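Local coordinates for cyclopenase asqI (Emericella nidulans, PDB 5YY3), which is a zinc-dependent cyclopenase that converts 4'-methoxycyclopenin into 4'-methoxyviridicatin, with release of methyl isocyanate, in aspoquinolone biosynthesis, at residues 86-91 against 120-124; 219-224 against 505-510. All coordinates share one frame. Residue numbers count along the deposited sequence, not the author numbering.

The two contacts follow one another along the chain and lie in different parts of the subunit, their centres about 32 Å apart and their nearest atoms about 17 Å apart. Contact 1 joins two helices near the N-terminal end of the model, about 23 Å from the centre of the chain. Contact 2 is more central, about 9 Å from that point, where a helix of the hemocyanin-like metal-binding domain meets the Ig-like domain. The zinc site lies near each contact, but only contact 2 has a ligand-supplying helix: in contact 1 the side chain of I123 is about 7 Å from that of zinc ligand H190, whereas in contact 2 S219 directly follows H218 on helix 210-231.

Contact 1. Residues 86-91 against 120-124; sequences VSLMLD and ALGIY
Two α-helical segments, 86-91 from helix 77-92 and 120-124 from helix 114-127, cross with their axes 8.4 Å apart at closest approach and a signed angle of -50°. The backbones come nearest at S87 and A120, whose CA atoms are 4.3 Å and CB atoms 4.0 Å apart, consistent with small side chains. S87 adopts the t rotamer (chi1 178°), which places S87 OG 3.2 Å from A120 O in a hydrogen bond. That carbonyl also accepts the helical bond from Y124 N at 3.0 Å. S87 OG further touches I123 CG2 at 3.5 Å. Beside this polar link, V86 (t) rests CG1 on A120 CB at 3.9 Å. One turn along from S87, L90 in the mt rotamer extends CD1 over the other helix, 3.9 Å from L121 CD1 and 3.7 Å from Y124 CB. Y124, with chi1 168° and chi2 71°, runs its ring alongside 86-91, towards the C-terminal end of that helix, so that L90 CB sits over one face, 4.1 Å from the ring centroid, in a CH-pi contact; Y124 CE1 approaches D91 CA to 3.8 Å. A water bridges the far end of the ring, accepting from Y124 OH at 2.9 Å and donating to L90 O at 2.6 Å. A third helix, 97-109, packs against L90 and Y124, and 120-124 falls in the hemocyanin-type copper-domain region of the sequence. The two hydroxyls thus spend their polarity on backbone carbonyls, one directly and one through water, while V86, L90, A120 and the Y124 ring make apolar contacts.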
loop_
_atom_site.group_PDB
_atom_site.type_symbol
_atom_site.label_atom_id
_atom_site.label_comp_id
_atom_site.label_asym_id
_atom_site.label_seq_id
_atom_site.Cartn_x
_atom_site.Cartn_y
_atom_site.Cartn_z
ATOM N N VAL A 86 -9.301 32.611 38.636
ATOM C CA VAL A 86 -10.753 32.650 38.573
ATOM C C VAL A 86 -11.328 31.408 39.233
ATOM O O VAL A 86 -12.355 31.459 39.921
ATOM C CB VAL A 86 -11.238 32.752 37.137
ATOM C CG1 VAL A 86 -12.742 32.528 37.059
ATOM C CG2 VAL A 86 -10.858 34.108 36.580
ATOM N N SER A 87 -10.650 30.285 39.029
ATOM C CA SER A 87 -11.022 29.055 39.696
ATOM C C SER A 87 -10.937 29.235 41.212
ATOM O O SER A 87 -11.836 28.804 41.940
ATOM C CB SER A 87 -10.130 27.903 39.233
ATOM O OG SER A 87 -10.468 26.715 39.914
ATOM N N LEU A 88 -9.864 29.877 41.679
ATOM C CA LEU A 88 -9.673 30.142 43.118
ATOM C C LEU A 88 -10.718 31.127 43.653
ATOM O O LEU A 88 -11.206 31.011 44.783
ATOM C CB LEU A 88 -8.271 30.700 43.383
ATOM C CG LEU A 88 -7.102 29.717 43.345
ATOM C CD1 LEU A 88 -5.796 30.485 43.319
ATOM C CD2 LEU A 88 -7.154 28.768 44.535
ATOM N N MET A 89 -11.023 32.109 42.819
ATOM C CA MET A 89 -12.109 33.046 43.039
ATOM C C MET A 89 -13.379 32.275 43.406
ATOM O O MET A 89 -14.001 32.566 44.424
ATOM C CB MET A 89 -12.295 33.889 41.774
ATOM C CG MET A 89 -12.922 35.242 41.900
ATOM S SD MET A 89 -12.227 36.272 40.576
ATOM C CE MET A 89 -10.496 36.066 40.973
ATOM N N LEU A 90 -13.735 31.267 42.605
ATOM C CA LEU A 90 -14.931 30.454 42.870
ATOM C C LEU A 90 -14.858 29.784 44.233
ATOM O O LEU A 90 -15.842 29.694 44.966
ATOM C CB LEU A 90 -15.106 29.379 41.807
ATOM C CG LEU A 90 -15.260 29.768 40.345
ATOM C CD1 LEU A 90 -15.503 28.493 39.545
ATOM C CD2 LEU A 90 -16.370 30.792 40.154
ATOM N N ASP A 91 -13.671 29.302 44.554
ATOM C CA ASP A 91 -13.415 28.654 45.817
ATOM C C ASP A 91 -13.553 29.650 46.978
ATOM O O ASP A 91 -14.034 29.303 48.065
ATOM C CB ASP A 91 -12.020 28.028 45.776
ATOM C CG ASP A 91 -11.721 27.213 46.988
ATOM O OD1 ASP A 91 -12.377 26.156 47.157
ATOM O OD2 ASP A 91 -10.819 27.614 47.763
ATOM N N ALA A 120 -12.245 26.826 34.582
ATOM C CA ALA A 120 -12.209 27.257 35.978
ATOM C C ALA A 120 -13.192 26.443 36.813
ATOM O O ALA A 120 -12.867 25.968 37.903
ATOM C CB ALA A 120 -12.515 28.768 36.082
ATOM N N LEU A 121 -14.394 26.270 36.278
ATOM C CA LEU A 121 -15.447 25.559 36.971
ATOM C C LEU A 121 -15.108 24.086 37.094
ATOM O O LEU A 121 -15.435 23.446 38.101
ATOM C CB LEU A 121 -16.773 25.725 36.237
ATOM C CG LEU A 121 -17.967 25.137 36.969
ATOM C CD1 LEU A 121 -17.978 25.639 38.405
ATOM C CD2 LEU A 121 -19.243 25.507 36.246
ATOM N N GLY A 122 -14.457 23.557 36.058
ATOM C CA GLY A 122 -14.072 22.161 36.015
ATOM C C GLY A 122 -13.148 21.823 37.154
ATOM O O GLY A 122 -13.404 20.885 37.908
ATOM N N ILE A 123 -12.070 22.594 37.268
ATOM C CA ILE A 123 -11.114 22.484 38.367
ATOM C C ILE A 123 -11.806 22.673 39.707
ATOM O O ILE A 123 -11.597 21.908 40.647
ATOM C CB ILE A 123 -9.992 23.532 38.230
ATOM C CG1 ILE A 123 -9.199 23.278 36.953
ATOM C CG2 ILE A 123 -9.076 23.524 39.462
ATOM C CD1 ILE A 123 -8.205 24.361 36.633
ATOM N N TYR A 124 -12.642 23.702 39.779
ATOM C CA TYR A 124 -13.352 24.012 41.017
ATOM C C TYR A 124 -14.160 22.811 41.518
ATOM O O TYR A 124 -13.962 22.363 42.638
ATOM C CB TYR A 124 -14.268 25.224 40.819
ATOM C CG TYR A 124 -15.226 25.417 41.955
ATOM C CD1 TYR A 124 -14.781 25.859 43.193
ATOM C CD2 TYR A 124 -16.582 25.141 41.798
ATOM C CE1 TYR A 124 -15.658 26.036 44.243
ATOM C CE2 TYR A 124 -17.473 25.312 42.848
ATOM C CZ TYR A 124 -17.003 25.763 44.067
ATOM O OH TYR A 124 -17.883 25.929 45.111
HETATM O O HOH W 1 -17.369 28.353 46.525
#

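Contact 2. Residues 219-224 against 505-510; sequences SQMVAR and HSWIEM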
loop_
_atom_site.group_PDB
_atom_site.type_symbol
_atom_site.label_atom_id
_atom_site.label_comp_id
_atom_site.label_asym_id
_atom_site.label_seq_id
_atom_site.Cartn_x
_atom_site.Cartn_y
_atom_site.Cartn_z
ATOM N N SER A 219 4.400 9.287 29.545
ATOM C CA SER A 219 5.260 8.220 29.021
ATOM C C SER A 219 4.485 6.929 28.805
ATOM O O SER A 219 4.764 6.156 27.895
ATOM C CB SER A 219 6.431 7.939 29.953
ATOM O OG SER A 219 7.174 6.836 29.461
ATOM N N GLN A 220 3.505 6.704 29.662
ATOM C CA GLN A 220 2.731 5.489 29.607
ATOM C C GLN A 220 1.756 5.574 28.402
ATOM O O GLN A 220 1.560 4.580 27.685
ATOM C CB GLN A 220 2.048 5.289 30.968
ATOM C CG GLN A 220 1.443 3.954 31.295
ATOM C CD GLN A 220 2.415 2.783 31.415
ATOM O OE1 GLN A 220 1.969 1.645 31.495
ATOM N NE2 GLN A 220 3.716 3.041 31.417
ATOM N N MET A 221 1.198 6.753 28.106
ATOM C CA MET A 221 0.336 6.801 26.919
ATOM C C MET A 221 1.161 6.734 25.612
ATOM O O MET A 221 0.706 6.146 24.637
ATOM C CB MET A 221 -0.631 8.021 26.911
ATOM C CG MET A 221 -0.153 9.376 27.350
ATOM S SD MET A 221 -1.587 10.467 27.723
ATOM C CE MET A 221 -2.449 9.394 28.863
ATOM N N VAL A 222 2.375 7.271 25.604
ATOM C CA VAL A 222 3.282 7.094 24.464
ATOM C C VAL A 222 3.648 5.607 24.214
ATOM O O VAL A 222 3.621 5.138 23.065
ATOM C CB VAL A 222 4.566 7.926 24.672
ATOM C CG1 VAL A 222 5.714 7.458 23.755
ATOM C CG2 VAL A 222 4.248 9.409 24.459
ATOM N N ALA A 223 3.989 4.864 25.268
ATOM C CA ALA A 223 4.279 3.434 25.110
ATOM C C ALA A 223 3.087 2.678 24.505
ATOM O O ALA A 223 3.242 1.838 23.629
ATOM C CB ALA A 223 4.674 2.819 26.452
ATOM N N ARG A 224 1.885 2.991 24.964
ATOM C CA ARG A 224 0.687 2.392 24.405
ATOM C C ARG A 224 0.424 2.821 22.938
ATOM O O ARG A 224 0.119 1.982 22.077
ATOM C CB ARG A 224 -0.514 2.734 25.286
ATOM C CG ARG A 224 -0.512 2.025 26.645
ATOM C CD ARG A 224 -1.789 2.344 27.407
ATOM N NE ARG A 224 -1.867 1.656 28.692
ATOM C CZ ARG A 224 -2.453 0.478 28.867
ATOM N NH1 ARG A 224 -3.000 -0.151 27.832
ATOM N NH2 ARG A 224 -2.476 -0.087 30.064
ATOM N N HIS A 505 10.965 1.730 28.940
ATOM C CA HIS A 505 9.864 2.672 28.800
ATOM C C HIS A 505 8.793 2.156 27.870
ATOM O O HIS A 505 7.756 2.803 27.704
ATOM C CB HIS A 505 10.413 4.011 28.327
ATOM C CG HIS A 505 11.564 4.476 29.155
ATOM N ND1 HIS A 505 11.401 5.212 30.305
ATOM C CD2 HIS A 505 12.895 4.226 29.052
ATOM C CE1 HIS A 505 12.581 5.425 30.859
ATOM N NE2 HIS A 505 13.501 4.831 30.118
ATOM N N SER A 506 9.032 0.979 27.289
ATOM C CA SER A 506 8.038 0.345 26.429
ATOM C C SER A 506 7.115 -0.568 27.222
ATOM O O SER A 506 6.110 -1.056 26.693
ATOM C CB SER A 506 8.711 -0.441 25.312
ATOM O OG SER A 506 9.277 0.443 24.352
ATOM N N TRP A 507 7.444 -0.798 28.489
ATOM C CA TRP A 507 6.597 -1.629 29.305
ATOM C C TRP A 507 5.351 -0.864 29.709
ATOM O O TRP A 507 5.425 0.263 30.207
ATOM C CB TRP A 507 7.367 -2.148 30.519
ATOM C CG TRP A 507 8.264 -3.253 30.120
ATOM C CD1 TRP A 507 9.558 -3.146 29.670
ATOM C CD2 TRP A 507 7.937 -4.650 30.074
ATOM N NE1 TRP A 507 10.058 -4.393 29.370
ATOM C CE2 TRP A 507 9.084 -5.333 29.609
ATOM C CE3 TRP A 507 6.793 -5.391 30.397
ATOM C CZ2 TRP A 507 9.116 -6.719 29.453
ATOM C CZ3 TRP A 507 6.826 -6.779 30.236
ATOM C CH2 TRP A 507 7.979 -7.424 29.770
ATOM N N ILE A 508 4.213 -1.501 29.463
ATOM C CA ILE A 508 2.886 -0.960 29.736
ATOM C C ILE A 508 2.320 -1.525 31.050
ATOM O O ILE A 508 2.235 -2.748 31.213
ATOM C CB ILE A 508 1.922 -1.315 28.599
ATOM C CG1 ILE A 508 2.379 -0.697 27.276
ATOM C CG2 ILE A 508 0.495 -0.941 28.961
ATOM C CD1 ILE A 508 1.582 -1.189 26.073
ATOM N N GLU A 509 1.928 -0.651 31.979
ATOM C CA GLU A 509 1.393 -1.104 33.251
ATOM C C GLU A 509 -0.035 -1.596 33.082
ATOM O O GLU A 509 -0.867 -0.912 32.500
ATOM C CB GLU A 509 1.449 0.006 34.312
ATOM C CG GLU A 509 1.189 -0.528 35.745
ATOM C CD GLU A 509 0.946 0.566 36.777
ATOM O OE1 GLU A 509 1.066 1.746 36.411
ATOM O OE2 GLU A 509 0.621 0.249 37.953
ATOM N N MET A 510 -0.320 -2.782 33.611
ATOM C CA MET A 510 -1.621 -3.412 33.433
ATOM C C MET A 510 -2.356 -3.613 34.757
ATOM O O MET A 510 -3.594 -3.712 34.796
ATOM C CB MET A 510 -1.449 -4.751 32.711
ATOM C CG MET A 510 -0.935 -4.596 31.266
ATOM S SD MET A 510 -2.102 -3.650 30.247
ATOM C CE MET A 510 -3.397 -4.878 30.068
HETATM O O HOH W 2 6.459 4.297 30.550
#
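Segment 219-224 runs nearly perpendicular (100°) to the strand residues 508-510, the axes 8.6 Å apart at closest approach. The 3-10 residues 505-506 lead toward the strand and bring the backbones closest, with A223 CA 5.0 Å from S506 CA; Q220 and I508 are 6.5 Å apart between CA atoms. A223 points its methyl at 505-506, A223 CB lying 3.3 Å from H505 O. The carboxamide of Q220 reaches the backbone of 507-509 with both ends: E509 N donates to Q220 OE1 over a very short 2.3 Å, and Q220 NE2 gives a weak bond of 3.5 Å to W507 O. These contacts join the helical metal-binding domain to the Ig-like β domain, an interface of the hemocyanin-type architecture; helix 210-231 also supplies zinc ligand H218. Strand 508-517 pairs antiparallel with strand 487-497, through backbone hydrogen bonds of I508 with I495 and M510 with L493. I508 CG2 packs over one face of the R224 guanidinium, 3.3 Å from R224 CZ; R224 NH2 lies 3.0 Å from E509 O, near the plane of the group, and 3.6 Å from M510 SD. The same arginine hydrogen-bonds through NH1 to M562 O and forms a cation-pi pair with W557. At the opposite end of the helical segment, a water lies 2.9 Å from S219 OG and donates weakly to H505 O at 3.5 Å.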